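Local coordinates for protein CheQ (Campylobacter jejuni subsp. jejuni, PDB 6A51) that acts alongside CheP as a regulator that specifically controls transcription of the core chemotaxis operon cheVAW, at residues I17-D25 and L127-Y138; Y55-R65 and S80-A90. All coordinates share one frame; numbering follows the deposited sequence.

Contact 1 (I17-D25 and L127-Y138); sequences ILPPNEFLD and LKKFYDFLGLNY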
# COMPACT_ATOMS: atom_id res chain seq x y z
N ILE A 17 -12.17 6.81 1.92
CA ILE A 17 -11.10 6.62 0.95
C ILE A 17 -9.79 6.80 1.69
O ILE A 17 -9.58 7.81 2.38
CB ILE A 17 -11.23 7.60 -0.22
CG1 ILE A 17 -12.61 7.49 -0.85
CG2 ILE A 17 -10.15 7.32 -1.26
CD1 ILE A 17 -12.97 6.10 -1.21
N LEU A 18 -8.92 5.81 1.58
CA LEU A 18 -7.62 5.89 2.21
C LEU A 18 -6.70 6.69 1.31
O LEU A 18 -6.55 6.33 0.13
CB LEU A 18 -7.05 4.50 2.42
CG LEU A 18 -7.96 3.62 3.26
CD1 LEU A 18 -7.60 2.16 3.05
CD2 LEU A 18 -7.83 4.05 4.71
N PRO A 19 -6.09 7.77 1.79
CA PRO A 19 -5.04 8.43 1.02
C PRO A 19 -3.91 7.46 0.74
O PRO A 19 -3.55 6.64 1.60
CB PRO A 19 -4.59 9.57 1.94
CG PRO A 19 -4.97 9.11 3.32
CD PRO A 19 -6.25 8.35 3.13
N PRO A 20 -3.32 7.51 -0.46
CA PRO A 20 -2.40 6.44 -0.87
C PRO A 20 -1.15 6.34 -0.02
O PRO A 20 -0.49 5.29 -0.04
CB PRO A 20 -2.07 6.78 -2.33
CG PRO A 20 -2.29 8.29 -2.41
CD PRO A 20 -3.41 8.59 -1.47
N ASN A 21 -0.79 7.37 0.75
CA ASN A 21 0.39 7.30 1.61
C ASN A 21 0.04 6.93 3.04
O ASN A 21 0.81 7.23 3.96
CB ASN A 21 1.17 8.62 1.59
CG ASN A 21 0.46 9.75 2.32
OD1 ASN A 21 -0.77 9.84 2.32
ND2 ASN A 21 1.25 10.64 2.93
N GLU A 22 -1.11 6.31 3.25
CA GLU A 22 -1.54 5.96 4.59
C GLU A 22 -1.45 4.45 4.75
O GLU A 22 -2.04 3.70 3.96
CB GLU A 22 -2.95 6.45 4.87
CG GLU A 22 -3.62 5.69 5.99
CD GLU A 22 -4.86 6.38 6.54
OE1 GLU A 22 -5.45 5.87 7.54
OE2 GLU A 22 -5.24 7.45 6.00
N PHE A 23 -0.73 4.02 5.77
CA PHE A 23 -0.45 2.60 5.94
C PHE A 23 -1.70 1.88 6.44
O PHE A 23 -2.58 2.48 7.06
CB PHE A 23 0.72 2.40 6.91
CG PHE A 23 1.83 3.39 6.70
CD1 PHE A 23 2.17 3.82 5.42
CD2 PHE A 23 2.54 3.88 7.78
CE1 PHE A 23 3.18 4.74 5.23
CE2 PHE A 23 3.55 4.79 7.59
CZ PHE A 23 3.87 5.23 6.31
N LEU A 24 -1.77 0.59 6.13
CA LEU A 24 -2.93 -0.23 6.46
C LEU A 24 -2.83 -0.89 7.84
O LEU A 24 -3.43 -1.94 8.06
CB LEU A 24 -3.10 -1.30 5.38
CG LEU A 24 -3.49 -0.77 4.02
CD1 LEU A 24 -3.13 -1.81 2.96
CD2 LEU A 24 -5.00 -0.44 4.00
N ASP A 25 -2.08 -0.28 8.77
CA ASP A 25 -1.90 -0.78 10.13
C ASP A 25 -3.20 -1.29 10.75
O ASP A 25 -3.31 -2.45 11.18
CB ASP A 25 -1.34 0.34 11.01
CG ASP A 25 0.17 0.55 10.84
OD1 ASP A 25 0.69 0.45 9.71
OD2 ASP A 25 0.82 0.86 11.86
N LEU A 127 5.29 0.84 2.34
CA LEU A 127 5.60 2.24 2.12
C LEU A 127 6.39 2.81 3.29
O LEU A 127 7.28 3.65 3.10
CB LEU A 127 4.32 3.04 1.90
CG LEU A 127 4.44 4.52 1.55
CD1 LEU A 127 5.37 4.64 0.40
CD2 LEU A 127 3.08 5.05 1.15
N LYS A 128 6.07 2.35 4.50
CA LYS A 128 6.73 2.86 5.69
C LYS A 128 8.23 2.63 5.63
O LYS A 128 9.02 3.54 5.92
CB LYS A 128 6.14 2.21 6.94
CG LYS A 128 6.61 2.82 8.25
CD LYS A 128 6.18 1.98 9.44
CE LYS A 128 6.33 2.74 10.75
NZ LYS A 128 7.75 2.83 11.18
N LYS A 129 8.66 1.42 5.22
CA LYS A 129 10.09 1.16 5.15
C LYS A 129 10.74 1.97 4.04
O LYS A 129 11.89 2.40 4.18
CB LYS A 129 10.36 -0.33 4.94
CG LYS A 129 10.01 -1.15 6.16
CD LYS A 129 10.39 -2.62 6.02
CE LYS A 129 9.96 -3.37 7.27
NZ LYS A 129 10.47 -4.77 7.35
N PHE A 130 10.02 2.21 2.95
CA PHE A 130 10.60 3.01 1.88
C PHE A 130 10.85 4.44 2.35
O PHE A 130 11.92 5.01 2.12
CB PHE A 130 9.68 2.96 0.68
CG PHE A 130 10.27 3.52 -0.56
CD1 PHE A 130 11.50 3.08 -1.02
CD2 PHE A 130 9.59 4.48 -1.29
CE1 PHE A 130 12.04 3.59 -2.20
CE2 PHE A 130 10.12 5.00 -2.46
CZ PHE A 130 11.35 4.56 -2.92
N TYR A 131 9.87 5.04 3.03
CA TYR A 131 10.06 6.34 3.67
C TYR A 131 11.30 6.34 4.57
O TYR A 131 12.11 7.27 4.53
CB TYR A 131 8.83 6.73 4.48
CG TYR A 131 7.71 7.45 3.74
CD1 TYR A 131 7.92 8.70 3.17
CD2 TYR A 131 6.43 6.91 3.68
CE1 TYR A 131 6.89 9.37 2.52
CE2 TYR A 131 5.39 7.58 3.04
CZ TYR A 131 5.64 8.81 2.47
OH TYR A 131 4.62 9.48 1.83
N ASP A 132 11.45 5.29 5.38
CA ASP A 132 12.61 5.21 6.27
C ASP A 132 13.91 5.16 5.48
O ASP A 132 14.88 5.85 5.82
CB ASP A 132 12.48 3.98 7.18
CG ASP A 132 11.31 4.07 8.16
OD1 ASP A 132 10.83 5.19 8.45
OD2 ASP A 132 10.88 3.00 8.64
N PHE A 133 13.94 4.33 4.43
CA PHE A 133 15.08 4.29 3.53
C PHE A 133 15.39 5.67 2.95
O PHE A 133 16.55 6.09 2.90
CB PHE A 133 14.78 3.27 2.43
CG PHE A 133 15.76 3.26 1.30
CD1 PHE A 133 17.04 2.71 1.48
CD2 PHE A 133 15.40 3.76 0.05
CE1 PHE A 133 17.95 2.66 0.41
CE2 PHE A 133 16.30 3.72 -1.03
CZ PHE A 133 17.58 3.18 -0.84
N LEU A 134 14.36 6.40 2.53
CA LEU A 134 14.55 7.74 1.99
C LEU A 134 14.89 8.77 3.06
O LEU A 134 15.30 9.88 2.70
CB LEU A 134 13.28 8.18 1.25
CG LEU A 134 12.91 7.34 0.03
CD1 LEU A 134 11.61 7.83 -0.54
CD2 LEU A 134 14.04 7.41 -1.00
N GLY A 135 14.72 8.46 4.34
CA GLY A 135 14.92 9.45 5.38
C GLY A 135 13.92 10.59 5.35
O GLY A 135 14.26 11.71 5.75
N LEU A 136 12.69 10.33 4.92
CA LEU A 136 11.65 11.34 4.85
C LEU A 136 10.57 11.04 5.88
O LEU A 136 10.50 9.95 6.44
CB LEU A 136 11.04 11.41 3.45
CG LEU A 136 12.04 11.64 2.33
CD1 LEU A 136 11.32 11.67 1.01
CD2 LEU A 136 12.83 12.93 2.53
N ASN A 137 9.74 12.05 6.10
CA ASN A 137 8.63 11.94 7.04
C ASN A 137 7.38 11.44 6.32
O ASN A 137 7.15 11.75 5.15
CB ASN A 137 8.36 13.30 7.70
CG ASN A 137 9.46 13.69 8.70
OD1 ASN A 137 9.99 12.84 9.42
ND2 ASN A 137 9.79 14.97 8.73
N TYR A 138 6.58 10.66 7.04
CA TYR A 138 5.50 9.88 6.44
C TYR A 138 4.41 10.73 5.78
O TYR A 138 3.56 10.18 5.07
CB TYR A 138 4.88 9.00 7.50
CG TYR A 138 5.84 8.03 8.12
CD1 TYR A 138 6.93 7.54 7.41
CD2 TYR A 138 5.66 7.60 9.43
CE1 TYR A 138 7.83 6.62 7.98
CE2 TYR A 138 6.55 6.69 10.02
CZ TYR A 138 7.63 6.21 9.29
OH TYR A 138 8.49 5.31 9.87
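The Phe23 ring, carried on the loop that follows strand 15-18, is lodged between the first turn of helix 127-134 and Tyr138, which follows the Schellman motif that ends the helix. Lys128 lies over one of its faces in a CH-pi contact, with CB 3.9 Å from the ring centroid, while Leu127 CG, Tyr131 CD2 and the ring of Tyr138 stand around its edge. With Tyr138 the pair is T-shaped: the edge of Phe23 meets the face of Tyr138, centroids 5.3 Å apart and planes at 77°. The Tyr131 ring in turn has Tyr138 CA over the centre of one face.

In the Schellman motif the chain turns back: Gly135 takes a positive phi, and Leu136 N returns to Tyr131 O, so that Tyr138 comes to lie beside the helix. Phe23 reaches it with CG placed beside its own backbone N (chi1 -41°).

Farther back in the loop, Asn21 is the third residue of the type I turn from Pro19 to Glu22. Its CA packs 3.5 Å from Leu127 CD2. Asn21 ND2 makes a weak hydrogen bond to Tyr138 O, 3.2 Å long. Asn21 CB lies beside the hydroxyl of Tyr131, which is hydrogen-bonded to the backbone O of Gln140. Phe94 of helix 88-95 touches Pro20, Asn21 and Tyr131.

The hydroxyl of Tyr138 is held twice. Lys128, its chain bent at the last torsion, brings NZ to 2.9 Å from Tyr138 OH, and Tyr138 OH donates to the syn lone pair of Asp132 OD1 at 2.7 Å.

Contact 2 (Y55-R65 and S80-A90); sequences YQGTRIIFLHR and SGLNGFVLASA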
# COMPACT_ATOMS: atom_id res chain seq x y z
N TYR A 55 -8.69 2.35 -1.46
CA TYR A 55 -7.92 3.33 -2.20
C TYR A 55 -8.72 3.76 -3.42
O TYR A 55 -9.52 2.99 -3.96
CB TYR A 55 -6.55 2.78 -2.62
CG TYR A 55 -5.65 2.47 -1.45
CD1 TYR A 55 -5.01 3.50 -0.77
CD2 TYR A 55 -5.46 1.16 -1.01
CE1 TYR A 55 -4.20 3.24 0.32
CE2 TYR A 55 -4.64 0.88 0.10
CZ TYR A 55 -4.02 1.93 0.75
OH TYR A 55 -3.21 1.70 1.83
N GLN A 56 -8.49 5.00 -3.86
CA GLN A 56 -9.33 5.58 -4.91
C GLN A 56 -9.33 4.74 -6.18
O GLN A 56 -10.38 4.52 -6.79
CB GLN A 56 -8.89 7.00 -5.21
CG GLN A 56 -9.53 7.58 -6.44
CD GLN A 56 -9.09 9.00 -6.68
OE1 GLN A 56 -8.75 9.73 -5.74
NE2 GLN A 56 -9.06 9.40 -7.95
N GLY A 57 -8.16 4.23 -6.58
CA GLY A 57 -8.14 3.57 -7.88
C GLY A 57 -8.78 2.19 -7.91
O GLY A 57 -9.02 1.67 -9.01
N THR A 58 -9.08 1.59 -6.77
CA THR A 58 -9.51 0.19 -6.73
C THR A 58 -10.68 0.01 -5.78
O THR A 58 -10.94 0.84 -4.90
CB THR A 58 -8.37 -0.72 -6.26
OG1 THR A 58 -7.95 -0.29 -4.96
CG2 THR A 58 -7.21 -0.65 -7.25
N ARG A 59 -11.37 -1.11 -5.93
CA ARG A 59 -12.51 -1.44 -5.09
C ARG A 59 -12.20 -2.56 -4.11
O ARG A 59 -13.12 -3.14 -3.51
CB ARG A 59 -13.71 -1.82 -5.96
CG ARG A 59 -14.25 -0.67 -6.78
CD ARG A 59 -15.16 0.18 -5.95
NE ARG A 59 -15.40 1.50 -6.54
CZ ARG A 59 -16.26 2.38 -6.03
NH1 ARG A 59 -16.97 2.07 -4.95
NH2 ARG A 59 -16.42 3.57 -6.61
N ILE A 60 -10.92 -2.89 -3.92
CA ILE A 60 -10.54 -3.85 -2.89
C ILE A 60 -10.93 -3.30 -1.53
O ILE A 60 -10.60 -2.15 -1.18
CB ILE A 60 -9.04 -4.16 -3.00
CG1 ILE A 60 -8.79 -5.06 -4.20
CG2 ILE A 60 -8.52 -4.80 -1.72
CD1 ILE A 60 -7.65 -4.62 -5.01
N ILE A 61 -11.62 -4.11 -0.74
CA ILE A 61 -12.22 -3.67 0.51
C ILE A 61 -11.30 -4.02 1.66
O ILE A 61 -10.83 -5.15 1.74
CB ILE A 61 -13.60 -4.30 0.70
CG1 ILE A 61 -14.53 -3.86 -0.43
CG2 ILE A 61 -14.17 -3.89 2.05
CD1 ILE A 61 -14.59 -2.36 -0.57
N PHE A 62 -11.06 -3.05 2.54
CA PHE A 62 -10.37 -3.29 3.80
C PHE A 62 -11.32 -2.98 4.96
O PHE A 62 -12.08 -2.01 4.91
CB PHE A 62 -9.10 -2.42 3.91
CG PHE A 62 -8.08 -2.72 2.84
CD1 PHE A 62 -8.16 -2.12 1.60
CD2 PHE A 62 -7.06 -3.62 3.09
CE1 PHE A 62 -7.23 -2.41 0.61
CE2 PHE A 62 -6.12 -3.92 2.10
CZ PHE A 62 -6.21 -3.31 0.86
N LEU A 63 -11.28 -3.82 5.99
CA LEU A 63 -12.11 -3.66 7.17
C LEU A 63 -11.28 -3.10 8.31
O LEU A 63 -10.18 -3.59 8.57
CB LEU A 63 -12.74 -4.99 7.59
CG LEU A 63 -13.55 -5.66 6.47
CD1 LEU A 63 -13.94 -7.09 6.82
CD2 LEU A 63 -14.76 -4.81 6.16
N HIS A 64 -11.80 -2.09 8.98
CA HIS A 64 -11.11 -1.54 10.13
C HIS A 64 -11.25 -2.52 11.29
O HIS A 64 -12.35 -3.04 11.54
CB HIS A 64 -11.69 -0.17 10.48
CG HIS A 64 -10.84 0.64 11.40
ND1 HIS A 64 -10.48 0.20 12.65
CD2 HIS A 64 -10.29 1.86 11.25
CE1 HIS A 64 -9.73 1.11 13.24
NE2 HIS A 64 -9.60 2.13 12.41
N ARG A 65 -10.13 -2.78 12.00
CA ARG A 65 -10.07 -3.90 12.94
C ARG A 65 -11.02 -3.72 14.11
O ARG A 65 -11.50 -4.71 14.67
CB ARG A 65 -8.66 -4.08 13.49
CG ARG A 65 -7.64 -4.37 12.44
CD ARG A 65 -6.21 -4.16 12.92
NE ARG A 65 -5.38 -5.06 12.15
CZ ARG A 65 -5.12 -6.31 12.50
NH1 ARG A 65 -5.59 -6.77 13.65
NH2 ARG A 65 -4.39 -7.09 11.70
N SER A 80 -3.52 -11.68 8.13
CA SER A 80 -2.20 -11.09 7.90
C SER A 80 -2.14 -9.65 8.39
O SER A 80 -3.07 -8.86 8.20
CB SER A 80 -1.85 -11.14 6.43
OG SER A 80 -1.94 -12.46 5.95
N GLY A 81 -1.01 -9.30 9.02
CA GLY A 81 -0.77 -7.92 9.39
C GLY A 81 -0.37 -7.08 8.19
O GLY A 81 0.17 -7.57 7.19
N LEU A 82 -0.66 -5.79 8.28
CA LEU A 82 -0.38 -4.89 7.17
C LEU A 82 0.29 -3.61 7.64
O LEU A 82 0.18 -2.58 6.97
CB LEU A 82 -1.68 -4.58 6.42
CG LEU A 82 -2.42 -5.75 5.76
CD1 LEU A 82 -3.90 -5.40 5.55
CD2 LEU A 82 -1.77 -6.08 4.44
N ASN A 83 0.97 -3.64 8.79
CA ASN A 83 1.66 -2.46 9.31
C ASN A 83 2.65 -1.92 8.29
O ASN A 83 3.50 -2.67 7.79
CB ASN A 83 2.37 -2.79 10.61
CG ASN A 83 1.40 -3.03 11.76
OD1 ASN A 83 0.23 -2.64 11.70
ND2 ASN A 83 1.89 -3.67 12.81
N GLY A 84 2.52 -0.63 7.98
CA GLY A 84 3.35 0.03 6.99
C GLY A 84 3.01 -0.27 5.55
O GLY A 84 3.65 0.30 4.64
N PHE A 85 2.04 -1.14 5.28
CA PHE A 85 1.81 -1.50 3.90
C PHE A 85 0.75 -0.62 3.26
O PHE A 85 -0.09 -0.02 3.94
CB PHE A 85 1.41 -2.97 3.78
CG PHE A 85 2.58 -3.91 3.88
CD1 PHE A 85 3.04 -4.31 5.13
CD2 PHE A 85 3.24 -4.35 2.73
CE1 PHE A 85 4.13 -5.17 5.23
CE2 PHE A 85 4.33 -5.22 2.83
CZ PHE A 85 4.77 -5.63 4.08
N VAL A 86 0.83 -0.54 1.94
CA VAL A 86 -0.21 0.03 1.10
C VAL A 86 -0.38 -0.90 -0.09
O VAL A 86 0.50 -1.70 -0.41
CB VAL A 86 0.12 1.46 0.63
CG1 VAL A 86 0.54 2.34 1.79
CG2 VAL A 86 1.21 1.42 -0.44
N LEU A 87 -1.54 -0.81 -0.73
CA LEU A 87 -1.74 -1.53 -1.98
C LEU A 87 -0.68 -1.13 -2.99
O LEU A 87 -0.32 0.05 -3.09
CB LEU A 87 -3.13 -1.23 -2.53
CG LEU A 87 -4.03 -2.36 -2.96
CD1 LEU A 87 -3.95 -3.48 -1.97
CD2 LEU A 87 -5.43 -1.80 -3.01
N ALA A 88 -0.15 -2.11 -3.72
CA ALA A 88 0.92 -1.80 -4.68
C ALA A 88 0.43 -0.85 -5.77
O ALA A 88 1.15 0.09 -6.14
CB ALA A 88 1.46 -3.08 -5.31
N SER A 89 -0.78 -1.08 -6.30
CA SER A 89 -1.38 -0.15 -7.26
C SER A 89 -1.46 1.28 -6.70
O SER A 89 -1.27 2.25 -7.44
CB SER A 89 -2.78 -0.62 -7.65
OG SER A 89 -3.53 -0.88 -6.47
N ALA A 90 -1.76 1.42 -5.41
CA ALA A 90 -1.80 2.74 -4.80
C ALA A 90 -0.40 3.34 -4.71
O ALA A 90 -0.21 4.54 -4.96
CB ALA A 90 -2.43 2.67 -3.40
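Two sheets of the protein face each other here. The hairpin formed by strands 52-55 and 62-64, part of the mixed four-stranded sheet, packs on strand 85-87, an outer strand of the three-stranded antiparallel sheet, and on the start of helix 88-95. Leu87 is the N-cap residue of that helix, and its side chain fills the middle of the contact.

The two methyls of Leu87 divide the work. CD1 comes in at the edge of the Phe62 ring, in its plane, 3.6 Å from CZ. CD2 is shared among three residues of the hairpin: it lies 3.6 Å from Tyr55 CD2 and also meets Thr58 OG1 and Ile60 CD1. Farther along the rim of Phe62, Leu82 CD1 adds a looser contact. Leu87 also touches Ile122 and Phe124 of strand 122-126, its neighbour in the same sheet.

Tyr55 spans the junction between strand and helix. Ala90 CB sits over one face of its ring, 3.9 Å from the centroid and 19° off the normal, while the Tyr55 and Val86 side chains cross at about a right angle, with Tyr55 OH 3.5 Å from Val86 CB. The polar partner of that hydroxyl is the backbone O of Glu22. At the outer margin the Thr58 methyl touches helix 88-95, CG2 lying 3.8 Å from Ser89 OG. With OG1 between the backbone N and the carbonyl carbon (chi1 59°), the threonine hydroxyl meets Leu87 CD2 while CG2 is left to reach Ser89.

With no hydrogen bond crossing between the two segments, this interface depends on apolar side chains fitting together, and the sheets are joined here by a hydrophobic core and not by continuous strand pairing.

How the contacts relate
The centres of contacts 1 and 2 lie 12 Å apart, and the loop after strand 15-18 runs from one to the other. Just beyond Phe23, Leu24 N is 2.8 Å from Phe85 O and Asp25 OD1 is 2.7 Å from Gly84 N, probable hydrogen bonds that tie residues 17-25 to the turn leading into strand 85-87. Lys128 also makes a backbone hydrogen bond with Gly84, so this turn meets both sides of contact 1. At the hairpin, Leu24 packs on Tyr55. Strands 15-18 and 62-64 belong to the same sheet, and in sequence both segments of contact 2 fall between those of contact 1.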